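Local coordinates for protein GphF (Archangium violaceum, PDB 6MBG) that probably acts as the dehydratase domain of the gephyronic acid polyketide synthase, removing water from the growing chain and shifting the resulting olefin, at residues Thr73-Asp78 / Ala129-Ser134; Asp101-Ile106 / Thr125-Arg130; Met158-Gly163 / Ser219-Phe224; Val183-Glu188 / Gly238-Arg243. All coordinates share one frame; numbering follows the deposited sequence.

Contact 1: Thr73-Asp78 / Ala129-Ser134. With BU1 (1,4-butanediol), chain C.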
# COMPACT_ATOMS: atom_id res chain seq x y z
N THR A 73 4.40 3.82 -17.05
CA THR A 73 4.55 3.92 -15.60
C THR A 73 3.33 4.62 -14.99
O THR A 73 2.91 5.67 -15.47
CB THR A 73 5.83 4.69 -15.28
OG1 THR A 73 6.95 3.96 -15.78
CG2 THR A 73 5.98 4.92 -13.79
N LEU A 74 2.77 4.03 -13.94
CA LEU A 74 1.68 4.62 -13.19
C LEU A 74 2.24 5.34 -11.97
O LEU A 74 3.14 4.84 -11.29
CB LEU A 74 0.67 3.56 -12.75
CG LEU A 74 0.11 2.66 -13.83
CD1 LEU A 74 -0.78 1.57 -13.16
CD2 LEU A 74 -0.72 3.52 -14.79
N ILE A 75 1.70 6.53 -11.69
CA ILE A 75 2.27 7.41 -10.68
C ILE A 75 1.17 7.87 -9.73
O ILE A 75 0.09 8.26 -10.18
CB ILE A 75 2.98 8.61 -11.32
CG1 ILE A 75 4.11 8.13 -12.23
CG2 ILE A 75 3.51 9.55 -10.26
CD1 ILE A 75 4.60 9.14 -13.19
N VAL A 76 1.45 7.83 -8.44
CA VAL A 76 0.64 8.52 -7.44
C VAL A 76 1.57 9.42 -6.65
O VAL A 76 2.68 9.02 -6.28
CB VAL A 76 -0.13 7.54 -6.52
CG1 VAL A 76 -1.20 8.28 -5.72
CG2 VAL A 76 -0.79 6.46 -7.34
N GLU A 77 1.12 10.65 -6.40
CA GLU A 77 1.97 11.65 -5.78
C GLU A 77 1.23 12.35 -4.66
O GLU A 77 0.00 12.45 -4.68
CB GLU A 77 2.42 12.72 -6.77
CG GLU A 77 3.61 12.36 -7.59
CD GLU A 77 4.06 13.53 -8.42
OE1 GLU A 77 3.19 14.19 -9.01
OE2 GLU A 77 5.28 13.79 -8.45
N ASP A 78 2.00 12.85 -3.69
CA ASP A 78 1.50 13.76 -2.66
C ASP A 78 0.31 13.14 -1.93
O ASP A 78 -0.74 13.77 -1.76
CB ASP A 78 1.17 15.12 -3.30
CG ASP A 78 0.69 16.15 -2.29
OD1 ASP A 78 1.22 16.19 -1.16
OD2 ASP A 78 -0.22 16.94 -2.65
N ALA A 129 -1.00 10.20 -12.05
CA ALA A 129 -0.33 10.55 -13.29
C ALA A 129 0.13 9.27 -13.97
O ALA A 129 0.08 8.18 -13.39
CB ALA A 129 0.85 11.49 -13.06
N ARG A 130 0.61 9.43 -15.19
CA ARG A 130 0.98 8.30 -16.03
C ARG A 130 2.06 8.80 -16.97
O ARG A 130 1.87 9.84 -17.60
CB ARG A 130 -0.24 7.80 -16.81
CG ARG A 130 -0.02 6.56 -17.63
CD ARG A 130 -1.34 5.99 -18.13
NE ARG A 130 -1.10 4.85 -19.01
CZ ARG A 130 -1.89 3.79 -19.10
NH1 ARG A 130 -2.99 3.71 -18.36
NH2 ARG A 130 -1.56 2.79 -19.92
N ARG A 131 3.18 8.09 -17.07
CA ARG A 131 4.23 8.53 -17.96
C ARG A 131 4.78 7.35 -18.75
O ARG A 131 4.72 6.20 -18.32
CB ARG A 131 5.36 9.22 -17.19
CG ARG A 131 5.05 10.66 -16.83
CD ARG A 131 4.78 11.51 -18.08
NE ARG A 131 5.93 11.61 -18.99
CZ ARG A 131 5.96 11.16 -20.24
NH1 ARG A 131 7.06 11.31 -20.98
NH2 ARG A 131 4.90 10.56 -20.76
N GLN A 132 5.33 7.64 -19.93
CA GLN A 132 5.96 6.57 -20.68
C GLN A 132 7.14 6.01 -19.90
O GLN A 132 7.78 6.72 -19.11
CB GLN A 132 6.42 7.08 -22.04
CG GLN A 132 5.28 7.57 -22.89
CD GLN A 132 5.77 8.51 -23.96
OE1 GLN A 132 5.28 9.62 -24.10
NE2 GLN A 132 6.75 8.05 -24.71
N LEU A 133 7.40 4.72 -20.09
CA LEU A 133 8.52 4.06 -19.43
C LEU A 133 9.83 4.76 -19.78
O LEU A 133 10.16 4.94 -20.95
CB LEU A 133 8.58 2.59 -19.86
CG LEU A 133 9.67 1.69 -19.25
CD1 LEU A 133 9.64 1.79 -17.74
CD2 LEU A 133 9.47 0.26 -19.70
N SER A 134 10.58 5.15 -18.74
CA SER A 134 11.85 5.82 -18.95
C SER A 134 12.87 4.85 -19.54
O SER A 134 13.01 3.72 -19.04
CB SER A 134 12.39 6.39 -17.64
OG SER A 134 13.67 6.98 -17.84
C1 BU1 C . 2.86 13.16 2.86
C2 BU1 C . 2.72 13.86 1.51
C3 BU1 C . 4.11 14.18 0.94
C4 BU1 C . 3.93 15.14 -0.24
O5 BU1 C . 1.64 13.22 3.55
O6 BU1 C . 5.15 15.37 -0.91
O HOH W 1 9.57 5.18 -15.98

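Contact 2: Asp101-Ile106 / Thr125-Arg130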
# COMPACT_ATOMS: atom_id res chain seq x y z
N ASP A 101 -9.11 16.79 -12.59
CA ASP A 101 -7.81 17.37 -12.96
C ASP A 101 -6.66 16.64 -12.25
O ASP A 101 -5.75 17.26 -11.69
CB ASP A 101 -7.77 18.86 -12.64
CG ASP A 101 -8.78 19.66 -13.45
OD1 ASP A 101 -8.88 19.45 -14.68
OD2 ASP A 101 -9.48 20.47 -12.82
N GLU A 102 -6.70 15.32 -12.29
CA GLU A 102 -5.67 14.44 -11.75
C GLU A 102 -5.55 14.47 -10.22
O GLU A 102 -4.71 13.75 -9.68
CB GLU A 102 -4.28 14.74 -12.32
CG GLU A 102 -4.02 14.13 -13.69
CD GLU A 102 -2.75 14.66 -14.32
OE1 GLU A 102 -2.80 15.76 -14.93
OE2 GLU A 102 -1.69 14.00 -14.21
N ARG A 103 -6.34 15.27 -9.52
CA ARG A 103 -6.43 15.12 -8.07
C ARG A 103 -7.46 14.05 -7.72
O ARG A 103 -8.51 13.97 -8.36
CB ARG A 103 -6.83 16.44 -7.41
CG ARG A 103 -5.90 17.61 -7.72
CD ARG A 103 -4.73 17.64 -6.72
NE ARG A 103 -5.07 17.08 -5.41
CZ ARG A 103 -4.18 16.81 -4.45
NH1 ARG A 103 -2.89 17.05 -4.64
NH2 ARG A 103 -4.59 16.31 -3.29
N PHE A 104 -7.19 13.24 -6.70
CA PHE A 104 -8.20 12.25 -6.29
C PHE A 104 -8.47 12.32 -4.80
O PHE A 104 -7.69 12.87 -4.01
CB PHE A 104 -7.79 10.81 -6.68
CG PHE A 104 -6.71 10.23 -5.79
CD1 PHE A 104 -7.03 9.54 -4.63
CD2 PHE A 104 -5.36 10.40 -6.13
CE1 PHE A 104 -6.03 9.03 -3.80
CE2 PHE A 104 -4.36 9.88 -5.29
CZ PHE A 104 -4.70 9.21 -4.14
N GLU A 105 -9.63 11.77 -4.42
CA GLU A 105 -9.94 11.53 -3.02
C GLU A 105 -10.70 10.22 -2.92
O GLU A 105 -11.43 9.82 -3.83
CB GLU A 105 -10.74 12.69 -2.40
CG GLU A 105 -12.07 12.95 -3.10
CD GLU A 105 -12.84 14.11 -2.51
OE1 GLU A 105 -14.04 14.26 -2.86
OE2 GLU A 105 -12.27 14.87 -1.70
N ILE A 106 -10.49 9.53 -1.80
CA ILE A 106 -11.09 8.23 -1.55
C ILE A 106 -11.91 8.34 -0.29
O ILE A 106 -11.41 8.85 0.72
CB ILE A 106 -10.02 7.13 -1.41
CG1 ILE A 106 -9.38 6.87 -2.79
CG2 ILE A 106 -10.63 5.83 -0.84
CD1 ILE A 106 -8.07 6.05 -2.70
N THR A 125 -6.13 11.26 -0.02
CA THR A 125 -6.09 12.24 -1.10
C THR A 125 -4.71 12.19 -1.74
O THR A 125 -3.73 11.76 -1.12
CB THR A 125 -6.37 13.67 -0.62
OG1 THR A 125 -5.39 14.04 0.37
CG2 THR A 125 -7.79 13.80 -0.02
N GLY A 126 -4.63 12.66 -2.98
CA GLY A 126 -3.34 12.77 -3.65
C GLY A 126 -3.55 13.16 -5.11
O GLY A 126 -4.60 13.67 -5.48
N ARG A 127 -2.53 12.87 -5.93
CA ARG A 127 -2.56 13.16 -7.36
C ARG A 127 -2.16 11.91 -8.13
O ARG A 127 -1.35 11.11 -7.65
CB ARG A 127 -1.63 14.34 -7.69
CG ARG A 127 -1.64 14.77 -9.15
CD ARG A 127 -0.54 15.82 -9.42
NE ARG A 127 -0.28 16.66 -8.25
CZ ARG A 127 0.85 16.64 -7.55
NH1 ARG A 127 1.84 15.84 -7.90
NH2 ARG A 127 0.99 17.44 -6.50
N ILE A 128 -2.76 11.71 -9.30
CA ILE A 128 -2.42 10.57 -10.15
C ILE A 128 -1.79 11.08 -11.43
O ILE A 128 -2.02 12.21 -11.87
CB ILE A 128 -3.64 9.68 -10.48
CG1 ILE A 128 -4.80 10.52 -11.03
CG2 ILE A 128 -4.03 8.82 -9.25
CD1 ILE A 128 -5.90 9.69 -11.71
N ALA A 129 -1.00 10.20 -12.05
CA ALA A 129 -0.33 10.55 -13.29
C ALA A 129 0.13 9.27 -13.97
O ALA A 129 0.08 8.18 -13.39
CB ALA A 129 0.85 11.49 -13.06
N ARG A 130 0.61 9.43 -15.19
CA ARG A 130 0.98 8.30 -16.03
C ARG A 130 2.06 8.80 -16.97
O ARG A 130 1.87 9.84 -17.60
CB ARG A 130 -0.24 7.80 -16.81
CG ARG A 130 -0.02 6.56 -17.63
CD ARG A 130 -1.34 5.99 -18.13
NE ARG A 130 -1.10 4.85 -19.01
CZ ARG A 130 -1.89 3.79 -19.10
NH1 ARG A 130 -2.99 3.71 -18.36
NH2 ARG A 130 -1.56 2.79 -19.92
O HOH W 2 -0.55 12.01 -16.46

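Contact 3: Met158-Gly163 / Ser219-Phe224. With BU1 (1,4-butanediol), chain D.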
# COMPACT_ATOMS: atom_id res chain seq x y z
N MET A 158 4.15 -9.37 15.85
CA MET A 158 3.15 -8.71 15.02
C MET A 158 1.86 -9.51 14.85
O MET A 158 0.93 -9.01 14.20
CB MET A 158 3.75 -8.40 13.64
CG MET A 158 4.94 -7.46 13.69
SD MET A 158 4.56 -5.83 14.37
CE MET A 158 3.76 -5.06 12.96
N ARG A 159 1.77 -10.72 15.42
CA ARG A 159 0.59 -11.55 15.20
C ARG A 159 -0.68 -10.91 15.74
O ARG A 159 -1.78 -11.29 15.33
CB ARG A 159 0.79 -12.91 15.87
CG ARG A 159 0.62 -12.84 17.36
CD ARG A 159 0.92 -14.16 18.05
NE ARG A 159 1.58 -13.92 19.33
CZ ARG A 159 1.76 -14.85 20.26
NH1 ARG A 159 1.32 -16.09 20.07
NH2 ARG A 159 2.39 -14.54 21.39
N ILE A 160 -0.55 -9.94 16.66
CA ILE A 160 -1.71 -9.22 17.18
C ILE A 160 -2.27 -8.24 16.16
O ILE A 160 -3.42 -7.80 16.31
CB ILE A 160 -1.32 -8.49 18.48
CG1 ILE A 160 -0.19 -7.50 18.19
CG2 ILE A 160 -0.90 -9.50 19.54
CD1 ILE A 160 0.20 -6.64 19.37
N TYR A 161 -1.49 -7.88 15.14
CA TYR A 161 -1.96 -6.96 14.12
C TYR A 161 -2.23 -7.62 12.78
O TYR A 161 -2.98 -7.06 11.98
CB TYR A 161 -0.94 -5.84 13.89
CG TYR A 161 -0.45 -5.11 15.12
CD1 TYR A 161 -1.33 -4.51 16.00
CD2 TYR A 161 0.92 -4.98 15.38
CE1 TYR A 161 -0.88 -3.83 17.12
CE2 TYR A 161 1.38 -4.30 16.50
CZ TYR A 161 0.47 -3.73 17.36
OH TYR A 161 0.90 -3.05 18.47
N TYR A 162 -1.62 -8.76 12.50
CA TYR A 162 -1.59 -9.31 11.15
C TYR A 162 -1.89 -10.80 11.18
O TYR A 162 -1.24 -11.54 11.92
CB TYR A 162 -0.23 -9.10 10.50
CG TYR A 162 0.09 -7.73 9.98
CD1 TYR A 162 -0.55 -7.23 8.84
CD2 TYR A 162 1.09 -6.96 10.54
CE1 TYR A 162 -0.23 -5.99 8.31
CE2 TYR A 162 1.43 -5.71 10.02
CZ TYR A 162 0.77 -5.24 8.90
OH TYR A 162 1.11 -4.01 8.35
N GLY A 163 -2.84 -11.24 10.36
CA GLY A 163 -3.11 -12.66 10.21
C GLY A 163 -2.29 -13.31 9.10
O GLY A 163 -1.46 -12.67 8.44
N SER A 219 9.97 -0.31 20.49
CA SER A 219 8.77 -1.06 20.82
C SER A 219 7.78 -1.14 19.65
O SER A 219 7.66 -0.21 18.85
CB SER A 219 8.06 -0.44 22.03
OG SER A 219 6.78 -1.03 22.21
N HIS A 220 7.07 -2.26 19.58
CA HIS A 220 6.04 -2.43 18.56
C HIS A 220 4.64 -2.09 19.09
O HIS A 220 3.67 -2.16 18.32
CB HIS A 220 6.04 -3.87 18.04
CG HIS A 220 5.45 -4.84 19.01
ND1 HIS A 220 6.08 -5.16 20.19
CD2 HIS A 220 4.29 -5.53 19.00
CE1 HIS A 220 5.34 -6.02 20.86
NE2 HIS A 220 4.24 -6.26 20.16
N ARG A 221 4.51 -1.76 20.36
CA ARG A 221 3.26 -1.20 20.84
C ARG A 221 3.12 0.22 20.29
O ARG A 221 4.11 0.85 19.92
CB ARG A 221 3.21 -1.21 22.36
CG ARG A 221 3.04 -2.62 22.98
CD ARG A 221 2.11 -3.49 22.12
NE ARG A 221 1.17 -4.30 22.91
CZ ARG A 221 1.42 -5.52 23.35
NH1 ARG A 221 2.59 -6.10 23.10
NH2 ARG A 221 0.49 -6.17 24.04
N GLU A 222 1.87 0.71 20.24
CA GLU A 222 1.48 1.88 19.44
C GLU A 222 2.23 1.81 18.11
O GLU A 222 3.17 2.58 17.89
CB GLU A 222 1.72 3.21 20.18
CG GLU A 222 3.14 3.48 20.73
CD GLU A 222 3.18 4.46 21.88
OE1 GLU A 222 2.10 4.95 22.29
OE2 GLU A 222 4.29 4.75 22.37
N PRO A 223 1.88 0.88 17.23
CA PRO A 223 2.71 0.61 16.06
C PRO A 223 2.67 1.74 15.05
O PRO A 223 1.74 2.55 14.99
CB PRO A 223 2.08 -0.66 15.47
CG PRO A 223 0.66 -0.60 15.91
CD PRO A 223 0.70 -0.01 17.29
N PHE A 224 3.72 1.78 14.22
CA PHE A 224 3.79 2.79 13.18
C PHE A 224 2.75 2.51 12.10
O PHE A 224 2.57 1.35 11.69
CB PHE A 224 5.19 2.84 12.55
CG PHE A 224 6.23 3.44 13.44
CD1 PHE A 224 6.45 4.82 13.44
CD2 PHE A 224 6.99 2.64 14.30
CE1 PHE A 224 7.41 5.38 14.27
CE2 PHE A 224 7.94 3.20 15.13
CZ PHE A 224 8.16 4.57 15.12
C1 BU1 D . 0.17 -1.39 9.52
C2 BU1 D . 0.64 -0.69 10.80
C3 BU1 D . 1.03 -1.67 11.92
C4 BU1 D . 2.53 -2.05 11.93
O5 BU1 D . 0.57 -0.65 8.37
O6 BU1 D . 3.47 -1.13 12.48

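Contact 4: Val183-Glu188 / Gly238-Arg243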
# COMPACT_ATOMS: atom_id res chain seq x y z
N VAL A 183 10.01 -10.67 -0.49
CA VAL A 183 8.59 -10.84 -0.19
C VAL A 183 7.93 -11.60 -1.34
O VAL A 183 8.30 -11.44 -2.51
CB VAL A 183 7.87 -9.50 0.08
CG1 VAL A 183 8.52 -8.77 1.23
CG2 VAL A 183 7.91 -8.64 -1.13
N CYS A 184 6.94 -12.42 -0.99
CA CYS A 184 6.35 -13.39 -1.90
C CYS A 184 4.91 -13.61 -1.48
O CYS A 184 4.66 -13.95 -0.32
CB CYS A 184 7.15 -14.70 -1.85
SG CYS A 184 6.71 -15.90 -3.10
N LEU A 185 3.95 -13.41 -2.39
CA LEU A 185 2.57 -13.74 -2.08
C LEU A 185 2.36 -15.25 -2.08
O LEU A 185 3.03 -15.99 -2.80
CB LEU A 185 1.62 -13.11 -3.10
CG LEU A 185 1.66 -11.58 -3.16
CD1 LEU A 185 0.65 -11.09 -4.16
CD2 LEU A 185 1.41 -10.99 -1.78
N GLN A 186 1.40 -15.70 -1.28
CA GLN A 186 1.05 -17.11 -1.19
C GLN A 186 -0.45 -17.29 -1.39
O GLN A 186 -1.22 -16.33 -1.36
CB GLN A 186 1.49 -17.69 0.17
CG GLN A 186 3.00 -17.66 0.39
CD GLN A 186 3.40 -16.98 1.69
OE1 GLN A 186 2.70 -17.09 2.71
NE2 GLN A 186 4.52 -16.25 1.66
N GLY A 187 -0.83 -18.54 -1.63
CA GLY A 187 -2.23 -18.94 -1.60
C GLY A 187 -3.12 -18.13 -2.53
O GLY A 187 -2.79 -17.90 -3.70
N GLU A 188 -4.27 -17.71 -1.99
CA GLU A 188 -5.25 -16.95 -2.78
C GLU A 188 -4.70 -15.61 -3.24
O GLU A 188 -4.99 -15.16 -4.35
CB GLU A 188 -6.52 -16.72 -1.96
CG GLU A 188 -7.32 -17.98 -1.64
CD GLU A 188 -8.51 -17.69 -0.75
OE1 GLU A 188 -8.77 -16.49 -0.46
OE2 GLU A 188 -9.19 -18.65 -0.34
N GLY A 238 0.85 -6.30 -11.63
CA GLY A 238 0.44 -7.65 -11.32
C GLY A 238 1.51 -8.54 -10.73
O GLY A 238 1.37 -9.77 -10.77
N VAL A 239 2.57 -7.95 -10.19
CA VAL A 239 3.70 -8.71 -9.66
C VAL A 239 3.32 -9.45 -8.38
O VAL A 239 2.46 -9.00 -7.60
CB VAL A 239 4.89 -7.76 -9.43
CG1 VAL A 239 6.00 -8.44 -8.66
CG2 VAL A 239 5.42 -7.26 -10.78
N ARG A 240 4.01 -10.57 -8.14
CA ARG A 240 3.74 -11.52 -7.06
C ARG A 240 4.90 -11.69 -6.10
O ARG A 240 4.69 -12.20 -4.98
CB ARG A 240 3.44 -12.91 -7.66
CG ARG A 240 2.07 -13.44 -7.41
CD ARG A 240 2.01 -14.91 -7.79
NE ARG A 240 2.56 -15.19 -9.11
CZ ARG A 240 1.85 -15.18 -10.23
NH1 ARG A 240 0.56 -14.91 -10.20
NH2 ARG A 240 2.44 -15.45 -11.39
N GLU A 241 6.12 -11.35 -6.50
CA GLU A 241 7.31 -11.62 -5.71
C GLU A 241 8.34 -10.57 -6.06
O GLU A 241 8.60 -10.33 -7.24
CB GLU A 241 7.84 -13.04 -5.99
CG GLU A 241 8.95 -13.48 -5.02
CD GLU A 241 9.42 -14.90 -5.26
OE1 GLU A 241 9.21 -15.43 -6.38
OE2 GLU A 241 10.02 -15.49 -4.33
N VAL A 242 8.89 -9.90 -5.04
CA VAL A 242 9.92 -8.89 -5.26
C VAL A 242 10.97 -9.01 -4.16
O VAL A 242 10.74 -9.62 -3.11
CB VAL A 242 9.37 -7.43 -5.29
CG1 VAL A 242 8.37 -7.20 -6.46
CG2 VAL A 242 8.73 -7.07 -3.98
N ARG A 243 12.16 -8.49 -4.47
CA ARG A 243 13.13 -8.08 -3.45
C ARG A 243 13.04 -6.57 -3.30
O ARG A 243 12.92 -5.85 -4.30
CB ARG A 243 14.54 -8.55 -3.81
CG ARG A 243 14.69 -10.07 -3.72
CD ARG A 243 16.13 -10.49 -3.92
NE ARG A 243 16.29 -11.94 -4.02
CZ ARG A 243 16.23 -12.61 -5.16
NH1 ARG A 243 15.98 -11.96 -6.30
NH2 ARG A 243 16.40 -13.93 -5.17

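Contact 1: Thr73-Asp78 / Ala129-Ser134
Thr73 N donates to Arg131 O at 2.7 Å, the shortest polar bond between Thr73-Asp78 and Ala129-Ser134, and meets that oxygen nearly end-on. In return Arg131 N binds Thr73 O at 2.9 Å, lying in the carbonyl plane, while Arg130 CA brings a CA-H...O contact to the same Thr73 O at 3.3 Å. Ile75 and Ala129 make the next hydrogen-bonded pair of this antiparallel ladder, and Leu74 faces Arg130 in the non-hydrogen-bonded pair between them.

Thr73, Ile75, Ala129 and Arg131 share one face of the sheet. The short Ala129 leaves its CB 4.0 Å from Ile75 CB, so the branched residue can sit directly opposite. Ile75 CG1 stands anti to the carbonyl carbon (chi1 -60°), which carries Ile75 CD1 alongside the Arg131 chain, 4.0 Å from Arg131 CG; the arginine offers its methylenes here, and its bent chain takes the guanidinium away to a weak in-plane bond with Gln132 OE1. Thr73 OG1 accepts from a water that in turn accepts from Ser134 N, bridging to the loop that follows the strand.

On the other face Leu74 CD2 lies over one side of the Arg130 guanidinium and 4.2 Å from Arg130 CD. The arginine's charge goes to Asp72, and NH2 also reaches Asn69 O, whereas Leu74 is buried against Leu59 of the covering helix 52-65. Strands 73-81 and 121-131 are neighbours in an antiparallel sheet of this hot-dog-clan dehydratase; Asp78, farther along, lies beside a bound butanediol.

The ladder serves the main chain of Thr73, Ile75, Ala129 and Arg131; the arginines lend carbon and send charge beyond it.

Contact 2: Asp101-Ile106 / Thr125-Arg130
Three backbone bonds pair Glu102-Phe104 with Gly126-Ile128 in the hairpin of strands 103-109 and 121-131: Ile128 N to Glu102 O at 2.8 Å, Phe104 N to Gly126 O at 2.9 Å, and the longer return bond from Gly126 N to Phe104 O at 3.2 Å.

The apolar contact centres on Phe104, which also packs on Ala58 of helix 52-65. Its CG stands between the backbone N and the carbonyl carbon (chi1 75°), which folds the ring across the neighbouring strand, one face over Thr125 C and Gly126 N. Phe104 CE2 comes to 3.4 Å from Gly126 C, where any beta carbon would collide with it; glycine is therefore the fitting partner, as in the aromatic rescue of glycine in beta sheets. Ile128 CG2 adds a contact to Phe104 CD2 at 3.7 Å. With Phe104 replaced by an alanine, Ile128 CG2 is likely to lose its aromatic neighbour and the Gly126 backbone its cover.

Among the charged groups, Gly126 O lies 3.2 Å from the plane of the Arg103 guanidinium, over its centre, without a hydrogen bond. Arg103 NH1 and Arg127 NH2 are 4.3 Å apart, which acids probably offset: Arg127 forms a salt bridge with Glu77, and Arg103 a weak, long ion pair with Asp78. Glu102 OE2 accepts from a water that also takes the Arg130 N hydrogen.

Glu102 OE2 is also 3.0 Å from Ile128 O; two acceptors this close would probably raise the carboxylate's proton affinity.

Contact 3: Met158-Gly163 / Ser219-Phe224
Tyr161 points its CB toward Ser219-Phe224, and with CG anti to the carbonyl carbon (chi1 -51°) its ring is carried in between Ile160 and Pro223. Ile160 CG1, from the preceding residue, lies 3.7 Å from one face, over its centre. On the opposite face Pro223 CG makes a CH-pi contact, 3.9 Å from the ring centroid, and approaches CZ most closely at 3.5 Å. Along the edge formed by CD2 and CE2, Met158 SD lies in the ring plane; CE2 also meets His220 CD2 at 4.0 Å. At the tip, OH donates to His220 O at 2.9 Å, tilted 26° from the carbonyl plane, and touches Pro223 CD. A flat aromatic with a terminal hydroxyl suits this slot: its faces take carbon and its end satisfies a loop carbonyl. A phenylalanine here would probably keep the sandwich but leave His220 O without its tyrosine donor.

Farther out, Ile160 CD1 reaches the edge of the His220 ring and lies over one face of the Arg221 guanidinium. Ser219 OG accepts from Arg221 N, an ST turn. Met158 CE, Tyr162 OH and Pro223 CB line a bound butanediol, whose O6 donates to Phe224 O at 2.8 Å. Tyr162 OH is hydrogen-bonded to Asp204 and its ring meets His41, making one wall of a pocket consistent with a dehydratase substrate site.

The contact ties the loop between helix 151-158 and strand 169-175 to the one leading from helix 200-214 into strand 224-234. Tyr162 packs on Phe211 of helix 200-214, and Phe224 on Leu282 of strand 273-284.

Contact 4: Val183-Glu188 / Gly238-Arg243
Cys184 and Glu241 face each other with matching first torsions: SG and CG each stand anti to their own backbone N (chi1 -171° and -170°), so the two side chains rise together on one face of the sheet. The sulfur of Cys184 comes to 3.6 Å from Glu241 OE2, and the extended glutamate lays its CG 3.3 Å from Val183 O. The small cysteine fits beside the carboxylate, whose OE2 is bonded to His182 NE2.

On the other face Val183 and Val242 lie side by side, pointing the same way. In each, CG1 is anti to the carbonyl carbon and CG2 is held between N and C, which turns the CG2 methyls against one another at 3.4 Å, tighter than usual van der Waals contact. Beta-branched residues suit this extended, buried pair.

The backbone completes the ladder. Val183 N donates to Val242 O at 2.9 Å and Val242 N returns a bond to Val183 O at 3.0 Å. Past the strand end Leu185 N still reaches Arg240 O at 3.0 Å, with an almost straight N-H...O angle of 176°, and Leu185 CG covers the same oxygen. The Arg240 side chain meanwhile leads outward, with a weak hydrogen bond from NH1 to Ala190 O.

Val183 packs on Leu202 and Ala205, and Leu185 on Ala201 and Leu202, all of helix 200-214. A curved antiparallel sheet wrapped round a central helix defines the hot-dog fold, to which this dehydratase family belongs, and strands 178-184 and 241-248 against helix 200-214 fit it.

From the N terminus, contact 1 opens at Thr73-Asp78 and contact 2 at Asp101-Ile106. Contact 2 closes first, on the hairpin of strands 103-109 and 121-131; contact 1 closes around it, and the two share Ala129 and Arg130. Strand 121-131 thus joins both contacts, which touch through Val76 and Phe104. Farther along, contact 3 opens at Met158-Gly163 and contact 4 at Val183-Glu188; contact 3 closes before contact 4, so they cross, their nearest atoms about 8 Å apart. Contact 4 pairs strands 178-184 and 241-248, whereas contact 3 joins two loops that line a ligand pocket, its centre about 32 Å from that of contact 1.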